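Long-range contacts in uncharacterized protein (Parabacteroides distasonis, PDB 3LM3), which is of unknown function but is probably a carbohydrate-active enzyme, related to the glycoside hydrolases and polysaccharide deacetylases: residues Arg45-Trp50 / Glu287-His292; Pro191-Thr196 / Asp211-Asp216. All coordinates share one frame; numbering follows the deposited sequence. Where two conformers were deposited one is given.

Contact 1: residues Arg45-Trp50 / Glu287-His292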
loop_
_atom_site.group_PDB
_atom_site.type_symbol
_atom_site.label_atom_id
_atom_site.label_comp_id
_atom_site.label_asym_id
_atom_site.label_seq_id
_atom_site.Cartn_x
_atom_site.Cartn_y
_atom_site.Cartn_z
ATOM N N ARG A 45 -20.869 6.998 -8.796
ATOM C CA ARG A 45 -21.590 5.734 -8.690
ATOM C C ARG A 45 -22.189 5.492 -7.301
ATOM O O ARG A 45 -21.477 5.482 -6.300
ATOM C CB ARG A 45 -20.686 4.567 -9.053
ATOM C CG ARG A 45 -21.391 3.205 -8.956
ATOM C CD ARG A 45 -20.361 2.128 -8.805
ATOM N NE ARG A 45 -19.546 1.973 -9.998
ATOM C CZ ARG A 45 -18.327 1.456 -10.029
ATOM N NH1 ARG A 45 -17.688 1.095 -8.918
ATOM N NH2 ARG A 45 -17.711 1.328 -11.203
ATOM N N ASP A 46 -23.487 5.243 -7.256
ATOM C CA ASP A 46 -24.210 4.893 -6.036
ATOM C C ASP A 46 -24.061 3.386 -5.812
ATOM O O ASP A 46 -24.580 2.584 -6.596
ATOM C CB ASP A 46 -25.672 5.281 -6.182
ATOM C CG ASP A 46 -26.537 4.864 -5.012
ATOM O OD1 ASP A 46 -26.087 4.184 -4.079
ATOM O OD2 ASP A 46 -27.749 5.211 -4.988
ATOM N N GLU A 47 -23.323 2.998 -4.765
ATOM C CA GLU A 47 -23.060 1.592 -4.472
ATOM C C GLU A 47 -23.827 1.040 -3.281
ATOM O O GLU A 47 -23.464 -0.031 -2.763
ATOM C CB GLU A 47 -21.558 1.378 -4.259
ATOM C CG GLU A 47 -20.710 1.575 -5.496
ATOM C CD GLU A 47 -19.257 1.316 -5.244
ATOM O OE1 GLU A 47 -18.834 1.451 -4.066
ATOM O OE2 GLU A 47 -18.482 0.995 -6.162
ATOM N N VAL A 48 -24.884 1.719 -2.823
ATOM C CA VAL A 48 -25.662 1.194 -1.723
ATOM C C VAL A 48 -26.082 -0.257 -1.954
ATOM O O VAL A 48 -25.915 -1.101 -1.084
ATOM C CB VAL A 48 -26.850 2.118 -1.409
ATOM C CG1 VAL A 48 -27.834 1.428 -0.485
ATOM C CG2 VAL A 48 -26.311 3.447 -0.833
ATOM N N ASP A 49 -26.581 -0.567 -3.150
ATOM C CA ASP A 49 -27.058 -1.894 -3.445
ATOM C C ASP A 49 -25.943 -2.894 -3.696
ATOM O O ASP A 49 -26.182 -4.090 -3.764
ATOM C CB ASP A 49 -28.007 -1.848 -4.647
ATOM C CG ASP A 49 -29.263 -1.021 -4.390
ATOM O OD1 ASP A 49 -29.641 -0.748 -3.223
ATOM O OD2 ASP A 49 -29.900 -0.625 -5.393
ATOM N N TRP A 50 -24.695 -2.413 -3.790
ATOM C CA TRP A 50 -23.528 -3.246 -4.040
ATOM C C TRP A 50 -22.902 -3.759 -2.732
ATOM O O TRP A 50 -21.930 -4.530 -2.763
ATOM C CB TRP A 50 -22.458 -2.464 -4.816
ATOM C CG TRP A 50 -22.884 -1.931 -6.161
ATOM C CD1 TRP A 50 -24.103 -1.482 -6.514
ATOM C CD2 TRP A 50 -22.046 -1.773 -7.304
ATOM N NE1 TRP A 50 -24.093 -1.062 -7.830
ATOM C CE2 TRP A 50 -22.836 -1.230 -8.334
ATOM C CE3 TRP A 50 -20.711 -2.057 -7.562
ATOM C CZ2 TRP A 50 -22.321 -0.966 -9.607
ATOM C CZ3 TRP A 50 -20.208 -1.792 -8.829
ATOM C CH2 TRP A 50 -21.009 -1.261 -9.816
ATOM N N GLU A 287 -11.976 -4.295 -2.243
ATOM C CA GLU A 287 -13.212 -3.602 -1.955
ATOM C C GLU A 287 -14.370 -4.590 -1.926
ATOM O O GLU A 287 -14.500 -5.429 -2.822
ATOM C CB GLU A 287 -13.466 -2.548 -3.007
ATOM C CG GLU A 287 -12.412 -1.443 -3.095
ATOM C CD GLU A 287 -11.120 -1.820 -3.814
ATOM O OE1 GLU A 287 -11.024 -2.875 -4.497
ATOM O OE2 GLU A 287 -10.189 -0.997 -3.773
ATOM N N ALA A 288 -15.178 -4.501 -0.873
ATOM C CA ALA A 288 -16.328 -5.401 -0.708
ATOM C C ALA A 288 -17.244 -5.373 -1.932
ATOM O O ALA A 288 -17.825 -6.398 -2.296
ATOM C CB ALA A 288 -17.097 -5.042 0.525
ATOM N N GLN A 289 -17.388 -4.210 -2.548
ATOM C CA GLN A 289 -18.285 -4.069 -3.696
ATOM C C GLN A 289 -17.879 -4.926 -4.889
ATOM O O GLN A 289 -18.676 -5.086 -5.835
ATOM C CB GLN A 289 -18.446 -2.606 -4.103
ATOM C CG GLN A 289 -17.192 -1.832 -4.509
ATOM C CD GLN A 289 -16.626 -2.209 -5.861
ATOM O OE1 GLN A 289 -15.647 -2.921 -5.948
ATOM N NE2 GLN A 289 -17.258 -1.730 -6.943
HETATM N N MSE A 290 -16.677 -5.501 -4.874
HETATM C CA MSE A 290 -16.244 -6.346 -5.998
HETATM C C MSE A 290 -17.135 -7.555 -6.163
HETATM O O MSE A 290 -17.329 -8.062 -7.302
HETATM C CB MSE A 290 -14.789 -6.808 -5.856
HETATM C CG MSE A 290 -13.786 -5.744 -6.157
HETATM SE SE MSE A 290 -11.950 -6.294 -6.191
HETATM C CE MSE A 290 -12.000 -7.323 -4.546
ATOM N N VAL A 291 -17.700 -8.048 -5.069
ATOM C CA VAL A 291 -18.624 -9.205 -5.130
ATOM C C VAL A 291 -19.808 -8.856 -6.039
ATOM O O VAL A 291 -20.224 -9.665 -6.876
ATOM C CB VAL A 291 -19.096 -9.621 -3.713
ATOM C CG1 VAL A 291 -20.362 -10.459 -3.746
ATOM C CG2 VAL A 291 -17.950 -10.288 -2.948
ATOM N N HIS A 292 -20.340 -7.652 -5.893
ATOM C CA HIS A 292 -21.452 -7.198 -6.748
ATOM C C HIS A 292 -20.982 -6.876 -8.169
ATOM O O HIS A 292 -21.661 -7.222 -9.167
ATOM C CB HIS A 292 -22.108 -5.954 -6.163
ATOM C CG HIS A 292 -23.405 -5.600 -6.807
ATOM N ND1 HIS A 292 -24.578 -6.222 -6.456
ATOM C CD2 HIS A 292 -23.726 -4.690 -7.761
ATOM C CE1 HIS A 292 -25.569 -5.720 -7.172
ATOM N NE2 HIS A 292 -25.077 -4.787 -7.964
#
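The imidazole of His-292 lies against one face of the Trp-50 indole, its CD2 coming within 3.3 Å of Trp-50 CG. The two planes are turned 36° from each other, so the rings overlap obliquely, over the five-membered part of the indole. In return Trp-50 CA sits over a face of the imidazole, 4.0 Å from its centroid, as a CH-pi contact. At the edge of the indole, near its plane, Gln-289 NE2 lies 3.5 Å from Trp-50 CZ3. The same NE2 donates to Glu-47 OE2 (3.1 Å) in a bent bond of 137° that reaches the oxygen from above the carboxylate plane, and it also donates to Glu-293 OE1. With CG between its backbone N and carbonyl carbon (chi1 59°), Gln-289 sends CG to within 3.5 Å of Glu-47 OE2. Here the turn that leads from strand 280-287 of the parallel sheet into helix 290-294 meets the loop that follows neighbouring strand 21-29, an arrangement consistent with the beta/alpha architecture of the glycoside hydrolase/deacetylase clan. Glu-47 OE2 is gripped a second time by Arg-45 NH1 (2.9 Å) in a salt bridge, with the oxygen in the guanidinium plane, while Glu-47 OE1 pairs with Arg-30. On the indole face opposite His-292, Arg-45 CD lies 3.6 Å above the plane of the Trp-50 ring, and Glu-47 CG covers the same face.

Contact 2: residues Pro191-Thr196 / Asp211-Asp216; sequences PFYPST and DCVNLD
Phe-192 packs its ring against the side chain of Asn-214, and the backbones of the two residues are joined by a nearly straight hydrogen bond, Asn-214 N to Phe-192 O (2.9 Å, 168°). The CB of Phe-192 points away from 211-216, but with CG between the backbone N and the carbonyl carbon (chi1 62°) the ring starts back toward that segment. CD1 comes to 4.0 Å from Asn-214 O; CE1 next to it nears both this oxygen and Asn-214 CB. At the tip, CZ meets Asn-214 ND2 at 3.6 Å, and CE2 lies a little farther from the same nitrogen. Asn-214 CB stands over the ring face, 4.1 Å from the Phe-192 centroid, in a CH-pi contact, while Asn-214 ND2 is bonded to Ala-171 O. An alanine in place of Phe-192 would probably leave Asn-214 CB and ND2 without the ring beside them, opening a gap beside Val-172 and Trp-339. Nearby, Pro-191 CG touches Leu-215 CD2 (3.6 Å), and a water donates to both Tyr-193 OH (2.8 Å) and Asp-211 OD1 (2.7 Å). Tyr-193 OH is also bonded to Tyr-333 O, and Asp-211 OD2 forms a salt bridge with Arg-330. The loop leading into short strand 194-195 thus covers strand 213-216, which pairs with 168-172 in a parallel sheet, consistent with the beta/alpha fold of the glycoside hydrolase/deacetylase clan.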
loop_
_atom_site.group_PDB
_atom_site.type_symbol
_atom_site.label_atom_id
_atom_site.label_comp_id
_atom_site.label_asym_id
_atom_site.label_seq_id
_atom_site.Cartn_x
_atom_site.Cartn_y
_atom_site.Cartn_z
ATOM N N PRO A 191 8.086 -0.298 5.216
ATOM C CA PRO A 191 7.650 0.670 6.223
ATOM C C PRO A 191 8.735 1.656 6.602
ATOM O O PRO A 191 9.929 1.334 6.604
ATOM C CB PRO A 191 7.288 -0.201 7.417
ATOM C CG PRO A 191 6.876 -1.506 6.753
ATOM C CD PRO A 191 7.886 -1.694 5.664
ATOM N N PHE A 192 8.314 2.885 6.904
ATOM C CA PHE A 192 9.231 3.934 7.341
ATOM C C PHE A 192 8.491 4.950 8.195
ATOM O O PHE A 192 7.266 5.022 8.148
ATOM C CB PHE A 192 9.892 4.648 6.142
ATOM C CG PHE A 192 8.908 5.368 5.221
ATOM C CD1 PHE A 192 8.182 4.663 4.287
ATOM C CD2 PHE A 192 8.721 6.749 5.298
ATOM C CE1 PHE A 192 7.293 5.298 3.442
ATOM C CE2 PHE A 192 7.812 7.389 4.458
ATOM C CZ PHE A 192 7.090 6.666 3.546
ATOM N N TYR A 193 9.255 5.732 8.962
ATOM C CA TYR A 193 8.711 6.898 9.684
ATOM C C TYR A 193 8.826 8.122 8.772
ATOM O O TYR A 193 9.923 8.461 8.323
ATOM C CB TYR A 193 9.502 7.120 10.961
ATOM C CG TYR A 193 9.415 6.036 12.006
ATOM C CD1 TYR A 193 8.302 5.900 12.807
ATOM C CD2 TYR A 193 10.485 5.202 12.245
ATOM C CE1 TYR A 193 8.253 4.964 13.804
ATOM C CE2 TYR A 193 10.434 4.224 13.241
ATOM C CZ TYR A 193 9.342 4.131 14.038
ATOM O OH TYR A 193 9.235 3.177 15.055
ATOM N N PRO A 194 7.698 8.779 8.472
ATOM C CA PRO A 194 7.733 9.910 7.556
ATOM C C PRO A 194 8.293 11.183 8.221
ATOM O O PRO A 194 8.277 11.334 9.451
ATOM C CB PRO A 194 6.272 10.086 7.181
ATOM C CG PRO A 194 5.533 9.653 8.464
ATOM C CD PRO A 194 6.331 8.514 8.974
ATOM N N SER A 195 8.785 12.060 7.367
ATOM C CA SER A 195 9.239 13.391 7.741
ATOM C C SER A 195 8.085 14.388 7.847
ATOM O O SER A 195 7.127 14.339 7.072
ATOM C CB SER A 195 10.161 13.881 6.635
ATOM O OG SER A 195 10.694 15.172 6.876
ATOM N N THR A 196 8.211 15.353 8.773
ATOM C CA THR A 196 7.282 16.468 8.803
ATOM C C THR A 196 7.274 17.251 7.473
ATOM O O THR A 196 6.288 17.929 7.156
ATOM C CB THR A 196 7.611 17.415 9.981
ATOM O OG1 THR A 196 8.971 17.792 9.934
ATOM C CG2 THR A 196 7.322 16.730 11.337
ATOM N N ASP A 211 6.261 9.815 14.709
ATOM C CA ASP A 211 6.146 8.450 15.244
ATOM C C ASP A 211 4.880 7.778 14.698
ATOM O O ASP A 211 3.962 7.437 15.438
ATOM C CB ASP A 211 6.188 8.485 16.775
ATOM C CG ASP A 211 6.283 7.108 17.403
ATOM O OD1 ASP A 211 6.578 6.119 16.722
ATOM O OD2 ASP A 211 6.036 7.014 18.619
ATOM N N CYS A 212 4.853 7.569 13.385
ATOM C CA CYS A 212 3.790 6.865 12.740
ATOM C C CYS A 212 4.430 6.072 11.614
ATOM O O CYS A 212 5.190 6.613 10.811
ATOM C CB CYS A 212 2.765 7.847 12.171
ATOM S SG CYS A 212 1.238 7.022 11.563
ATOM N N VAL A 213 4.138 4.799 11.573
ATOM C CA VAL A 213 4.673 3.919 10.539
ATOM C C VAL A 213 3.801 4.086 9.302
ATOM O O VAL A 213 2.576 3.931 9.340
ATOM C CB VAL A 213 4.605 2.445 10.995
ATOM C CG1 VAL A 213 5.203 1.518 9.911
ATOM C CG2 VAL A 213 5.315 2.254 12.318
ATOM N N ASN A 214 4.425 4.393 8.178
ATOM C CA ASN A 214 3.712 4.610 6.924
ATOM C C ASN A 214 3.779 3.337 6.068
ATOM O O ASN A 214 4.860 2.906 5.678
ATOM C CB ASN A 214 4.277 5.821 6.159
ATOM C CG ASN A 214 3.345 6.295 5.090
ATOM O OD1 ASN A 214 2.311 5.681 4.869
ATOM N ND2 ASN A 214 3.673 7.416 4.411
ATOM N N LEU A 215 2.618 2.766 5.806
ATOM C CA LEU A 215 2.434 1.512 5.095
ATOM C C LEU A 215 1.813 1.667 3.722
ATOM O O LEU A 215 0.767 2.295 3.533
ATOM C CB LEU A 215 1.510 0.563 5.873
ATOM C CG LEU A 215 2.008 0.139 7.250
ATOM C CD1 LEU A 215 1.023 -0.862 7.883
ATOM C CD2 LEU A 215 3.427 -0.482 7.166
ATOM N N ASP A 216 2.443 1.031 2.746
ATOM C CA ASP A 216 1.842 0.731 1.441
ATOM C C ASP A 216 0.525 -0.030 1.566
ATOM O O ASP A 216 0.279 -0.703 2.574
ATOM C CB ASP A 216 2.843 -0.079 0.621
ATOM C CG ASP A 216 2.549 -0.102 -0.879
ATOM O OD1 ASP A 216 1.757 0.734 -1.411
ATOM O OD2 ASP A 216 3.115 -1.017 -1.546
HETATM O O HOH W 1 8.633 4.488 17.455
#

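Overall arrangement
Contact 2 is nested along the chain within the long loop that contact 1 closes, since 191-196 and 211-216 both fall between 45-50 and 287-292. Their centres are 31 Å apart, on opposite sides of the centre of the chain, and their nearest atoms remain about 12 Å from each other. Contact 1 lies at the ends of strands 21-29 and 280-287 of the five-stranded parallel sheet, whereas contact 2 borders the three-stranded one. Strand 280-287 connects the two regions: it runs into Glu-287 of contact 1, and its Trp-281 touches Pro-191 and Leu-215 of contact 2. Through this shared strand, parts of the chain far apart between residues 45 and 292 are packed into one fold.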